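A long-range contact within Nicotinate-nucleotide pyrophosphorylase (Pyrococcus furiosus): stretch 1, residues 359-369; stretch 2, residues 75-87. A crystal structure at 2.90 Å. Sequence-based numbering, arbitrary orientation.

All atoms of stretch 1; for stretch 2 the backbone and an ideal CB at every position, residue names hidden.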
# COMPACT_ATOMS: atom_id res chain seq x y z
N PRO A 359 -23.51 36.03 -15.77
CA PRO A 359 -22.96 36.37 -14.45
C PRO A 359 -23.68 35.63 -13.33
O PRO A 359 -24.89 35.40 -13.43
CB PRO A 359 -23.20 37.87 -14.37
CG PRO A 359 -23.12 38.31 -15.77
CD PRO A 359 -23.94 37.25 -16.47
N LEU A 360 -22.96 35.28 -12.28
CA LEU A 360 -23.57 34.57 -11.16
C LEU A 360 -23.76 35.44 -9.92
O LEU A 360 -24.76 35.31 -9.21
CB LEU A 360 -22.76 33.31 -10.83
CG LEU A 360 -22.78 32.21 -11.89
CD1 LEU A 360 -21.83 31.09 -11.50
CD2 LEU A 360 -24.18 31.68 -12.03
N LEU A 361 -22.81 36.32 -9.64
CA LEU A 361 -22.94 37.20 -8.47
C LEU A 361 -24.01 38.25 -8.76
O LEU A 361 -23.82 39.12 -9.62
CB LEU A 361 -21.62 37.90 -8.14
CG LEU A 361 -20.48 37.19 -7.40
CD1 LEU A 361 -21.02 36.57 -6.12
CD2 LEU A 361 -19.86 36.14 -8.30
N LYS A 362 -25.13 38.17 -8.05
CA LYS A 362 -26.22 39.12 -8.25
C LYS A 362 -26.58 39.77 -6.94
O LYS A 362 -26.49 39.15 -5.89
CB LYS A 362 -27.46 38.41 -8.80
CG LYS A 362 -27.27 37.75 -10.16
CD LYS A 362 -26.85 38.77 -11.21
CE LYS A 362 -26.70 38.13 -12.58
NZ LYS A 362 -27.99 37.56 -13.08
N PRO A 363 -26.99 41.05 -6.98
CA PRO A 363 -27.36 41.79 -5.77
C PRO A 363 -28.56 41.18 -5.04
O PRO A 363 -29.59 40.89 -5.66
CB PRO A 363 -27.69 43.19 -6.30
CG PRO A 363 -26.79 43.30 -7.48
CD PRO A 363 -26.94 41.96 -8.14
N ILE A 364 -28.42 40.96 -3.73
CA ILE A 364 -29.52 40.40 -2.94
C ILE A 364 -29.88 41.32 -1.77
O ILE A 364 -30.99 41.25 -1.24
CB ILE A 364 -29.20 38.97 -2.40
CG1 ILE A 364 -28.35 39.05 -1.15
CG2 ILE A 364 -28.49 38.15 -3.48
CD1 ILE A 364 -28.33 37.76 -0.39
N ILE A 365 -28.94 42.16 -1.36
CA ILE A 365 -29.18 43.10 -0.28
C ILE A 365 -28.55 44.45 -0.57
O ILE A 365 -27.33 44.59 -0.62
CB ILE A 365 -28.66 42.60 1.08
CG1 ILE A 365 -29.73 41.73 1.74
CG2 ILE A 365 -28.31 43.79 1.98
CD1 ILE A 365 -29.45 41.39 3.19
N GLU A 366 -29.41 45.44 -0.77
CA GLU A 366 -28.97 46.80 -1.04
C GLU A 366 -29.12 47.63 0.24
O GLU A 366 -30.23 47.94 0.68
CB GLU A 366 -29.81 47.41 -2.17
CG GLU A 366 -29.47 48.85 -2.47
CD GLU A 366 -27.99 49.06 -2.70
OE1 GLU A 366 -27.50 48.63 -3.77
OE2 GLU A 366 -27.32 49.65 -1.82
N ASN A 367 -27.98 47.96 0.83
CA ASN A 367 -27.95 48.74 2.06
C ASN A 367 -28.92 48.20 3.11
O ASN A 367 -29.84 48.89 3.53
CB ASN A 367 -28.24 50.20 1.76
CG ASN A 367 -28.12 51.08 3.00
OD1 ASN A 367 -27.16 50.97 3.76
ND2 ASN A 367 -29.10 51.95 3.20
N GLY A 368 -28.70 46.96 3.52
CA GLY A 368 -29.55 46.34 4.53
C GLY A 368 -30.94 46.02 4.05
O GLY A 368 -31.77 45.55 4.83
N GLU A 369 -31.21 46.24 2.78
CA GLU A 369 -32.53 45.98 2.22
C GLU A 369 -32.49 44.79 1.29
O GLU A 369 -31.80 44.82 0.28
CB GLU A 369 -33.01 47.21 1.44
CG GLU A 369 -34.41 47.72 1.82
CD GLU A 369 -34.50 48.32 3.23
OE1 GLU A 369 -35.56 48.89 3.57
OE2 GLU A 369 -33.52 48.21 4.02
N UNK A 75 -28.60 46.22 7.75
CA UNK A 75 -27.23 46.53 8.11
C UNK A 75 -26.56 47.25 6.94
O UNK A 75 -26.70 46.86 5.79
CB UNK A 75 -26.46 45.26 8.49
N UNK A 76 -25.82 48.34 7.25
CA UNK A 76 -25.07 49.23 6.36
C UNK A 76 -24.21 48.61 5.25
O UNK A 76 -23.12 49.11 4.97
CB UNK A 76 -24.15 50.09 7.23
N UNK A 77 -24.70 47.56 4.59
CA UNK A 77 -23.90 46.92 3.55
C UNK A 77 -24.67 46.35 2.36
O UNK A 77 -25.89 46.20 2.39
CB UNK A 77 -23.09 45.79 4.19
N UNK A 78 -23.92 46.03 1.30
CA UNK A 78 -24.49 45.42 0.11
C UNK A 78 -24.07 43.95 0.13
O UNK A 78 -22.98 43.62 0.60
CB UNK A 78 -24.03 46.13 -1.17
N UNK A 79 -24.94 43.08 -0.37
CA UNK A 79 -24.62 41.66 -0.37
C UNK A 79 -24.96 41.02 -1.71
O UNK A 79 -26.13 40.80 -2.03
CB UNK A 79 -25.37 40.95 0.76
N UNK A 80 -23.93 40.74 -2.50
CA UNK A 80 -24.14 40.10 -3.80
C UNK A 80 -23.94 38.60 -3.58
O UNK A 80 -23.18 38.20 -2.69
CB UNK A 80 -23.19 40.65 -4.87
N UNK A 81 -24.60 37.78 -4.37
CA UNK A 81 -24.46 36.34 -4.19
C UNK A 81 -24.85 35.53 -5.42
O UNK A 81 -25.28 36.08 -6.44
CB UNK A 81 -25.31 35.89 -3.00
N UNK A 82 -24.67 34.22 -5.31
CA UNK A 82 -25.03 33.30 -6.35
C UNK A 82 -26.37 32.76 -5.89
O UNK A 82 -26.66 32.75 -4.70
CB UNK A 82 -23.98 32.21 -6.57
N UNK A 83 -27.22 32.33 -6.82
CA UNK A 83 -28.52 31.81 -6.39
C UNK A 83 -28.36 30.53 -5.56
O UNK A 83 -27.60 29.63 -5.93
CB UNK A 83 -29.41 31.54 -7.61
N UNK A 84 -29.05 30.46 -4.44
CA UNK A 84 -28.95 29.28 -3.60
C UNK A 84 -29.13 28.03 -4.46
O UNK A 84 -30.00 27.99 -5.33
CB UNK A 84 -29.99 29.32 -2.48
N UNK A 85 -28.28 27.03 -4.23
CA UNK A 85 -28.36 25.80 -4.99
C UNK A 85 -27.39 25.74 -6.15
O UNK A 85 -27.24 24.71 -6.78
CB UNK A 85 -29.79 25.61 -5.51
N UNK A 86 -26.72 26.85 -6.43
CA UNK A 86 -25.74 26.87 -7.52
C UNK A 86 -24.56 25.93 -7.26
O UNK A 86 -24.07 25.79 -6.14
CB UNK A 86 -25.22 28.30 -7.73
N UNK A 87 -24.11 25.27 -8.32
CA UNK A 87 -22.97 24.39 -8.20
C UNK A 87 -21.80 25.34 -8.22
O UNK A 87 -21.77 26.26 -9.03
CB UNK A 87 -22.90 23.33 -9.30

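The strands 362-365 and 77-81 run roughly antiparallel, with 135° between their directions, so backbone pairing sets the frame in which each side chain of 75-87 must be judged.

Position 75 has its ideal CB pointing away, 5.1 Å from Gly368 CA, and phi/psi of -141/135; stretch 1 selects little here, and most residues other than proline would fit, beta-branched ones comfortably. It is Ile75. Ile75 N would lie 2.5 Å from an ideal CB on Gly368, a clash that glycine avoids. At position 76 the CB again points away, 4.7 Å from Asn367 OD1, and phi of -44 admits proline without requiring it; the residue is Pro76. At position 77 no atom of stretch 1 lies within 5.5 Å of the CB, so stretch 1 does not choose the side chain, and the extended backbone (-146/166) suits many, beta-branched included; Val77 contributes through its backbone, Gly368 N donating to Val77 O at 3.1 Å.

Position 78 is more informative. Its CB points sideways, 3.7 Å from Ile365 O and 4.8 Å from Asn367 N, a backbone donor within reach of a short side chain. Asn, Asp, Ser or Thr would suit, although Glu366 OE2, 4.9 Å from the CB, makes a second negative charge less welcome. Asn78 is deposited, and Asn367 N donates to Asn78 OD1 at 3.0 Å. The 2.7 Å approach of Asn78 OD1 to Glu366 OE2 joins two acceptors as modelled and is not a hydrogen bond.

At position 79 the CB lies 3.7 Å from Ile365 CB and 4.0 Å from Ile364 CG1, an apolar setting suited to Val, Ile or Leu. Val79 fills it, with Val79 CG1 3.9 Å from Ile364 CG1. Its carbonyl accepts from two successive amides, Ile364 N to Val79 O at 2.9 Å and Ile365 N to Val79 O at 3.2 Å, where the register shifts by one in a beta bulge.

Position 80 pairs with Pro363 at a CA-CA distance of 4.1 Å, and its CB shares the sheet face of that proline. A ring or long aliphatic chain could cover it. Tyr80 does so, Pro363 CG lying 3.9 Å from Tyr80 CD2, while its hydroxyl is hydrogen-bonded elsewhere in the structure.

At position 81 the CB sits 3.9 Å from Ile364 CG2, so a small apolar residue can pack directly, though larger ones are not excluded by this view. It is Ala81, hydrogen-bonded to Lys362 through both its N and its O, Ala81 N to Lys362 O at 2.8 Å and Lys362 N to Ala81 O at 2.6 Å.

Position 82 points sideways, its CB 4.1 Å from Leu360 O and near the side chain of Leu360; Leu, Met or Ile would suit. Met82 CG packs 4.0 Å from Leu360 CB.

Beyond this, contact becomes sparse. Position 83, phi -65, tolerates proline and is Pro83, opening a type II turn, with Pro83 CD 3.9 Å from Leu360 O. Position 84 is out of reach: Glu84. Position 85, at 98/-8, calls for glycine: Gly85. Position 86 points toward stretch 1 with room for a small or medium side chain; it is Thr86, whose CG2 lies 4.5 Å from Leu360 CD1 and whose OG1 donates a hydrogen bond to Pro83 O at 2.5 Å. Position 87, unconstrained here, is Ile87.

Stretch 2 75-87: IPVNVYAMPEGTI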
# COMPACT_ATOMS: atom_id res chain seq x y z
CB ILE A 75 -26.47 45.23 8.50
CG1 ILE A 75 -27.04 44.71 9.83
CG2 ILE A 75 -24.97 45.51 8.62
CD1 ILE A 75 -26.30 43.52 10.40
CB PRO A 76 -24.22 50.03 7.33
CG PRO A 76 -25.07 50.10 8.54
CD PRO A 76 -25.60 48.70 8.66
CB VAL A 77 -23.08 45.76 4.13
CG1 VAL A 77 -22.10 46.27 5.18
CG2 VAL A 77 -24.02 44.72 4.74
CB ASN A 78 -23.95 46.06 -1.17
CG ASN A 78 -24.42 47.49 -1.32
OD1 ASN A 78 -25.52 47.84 -0.90
ND2 ASN A 78 -23.59 48.31 -1.95
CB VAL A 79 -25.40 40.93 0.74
CG1 VAL A 79 -24.96 39.48 0.80
CG2 VAL A 79 -25.19 41.62 2.08
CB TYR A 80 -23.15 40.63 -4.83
CG TYR A 80 -22.88 42.11 -4.72
CD1 TYR A 80 -22.20 42.63 -3.62
CD2 TYR A 80 -23.29 43.00 -5.72
CE1 TYR A 80 -21.92 43.99 -3.51
CE2 TYR A 80 -23.01 44.36 -5.63
CZ TYR A 80 -22.32 44.85 -4.52
OH TYR A 80 -22.01 46.20 -4.42
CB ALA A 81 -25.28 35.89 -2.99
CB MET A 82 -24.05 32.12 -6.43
CG MET A 82 -22.66 32.42 -6.97
SD MET A 82 -21.73 30.85 -7.20
CE MET A 82 -20.18 31.49 -7.83
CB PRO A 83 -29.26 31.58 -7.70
CG PRO A 83 -28.15 31.37 -8.71
CD PRO A 83 -27.13 32.40 -8.29
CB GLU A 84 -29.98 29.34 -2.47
CG GLU A 84 -29.83 28.27 -1.41
CD GLU A 84 -30.40 28.68 -0.05
OE1 GLU A 84 -30.49 27.82 0.86
OE2 GLU A 84 -30.74 29.87 0.11
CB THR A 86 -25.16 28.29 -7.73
OG1 THR A 86 -26.22 29.21 -8.01
CG2 THR A 86 -24.17 28.31 -8.89
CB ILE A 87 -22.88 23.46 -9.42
CG1 ILE A 87 -24.14 22.59 -9.50
CG2 ILE A 87 -21.59 22.64 -9.37
CD1 ILE A 87 -24.42 21.76 -8.25
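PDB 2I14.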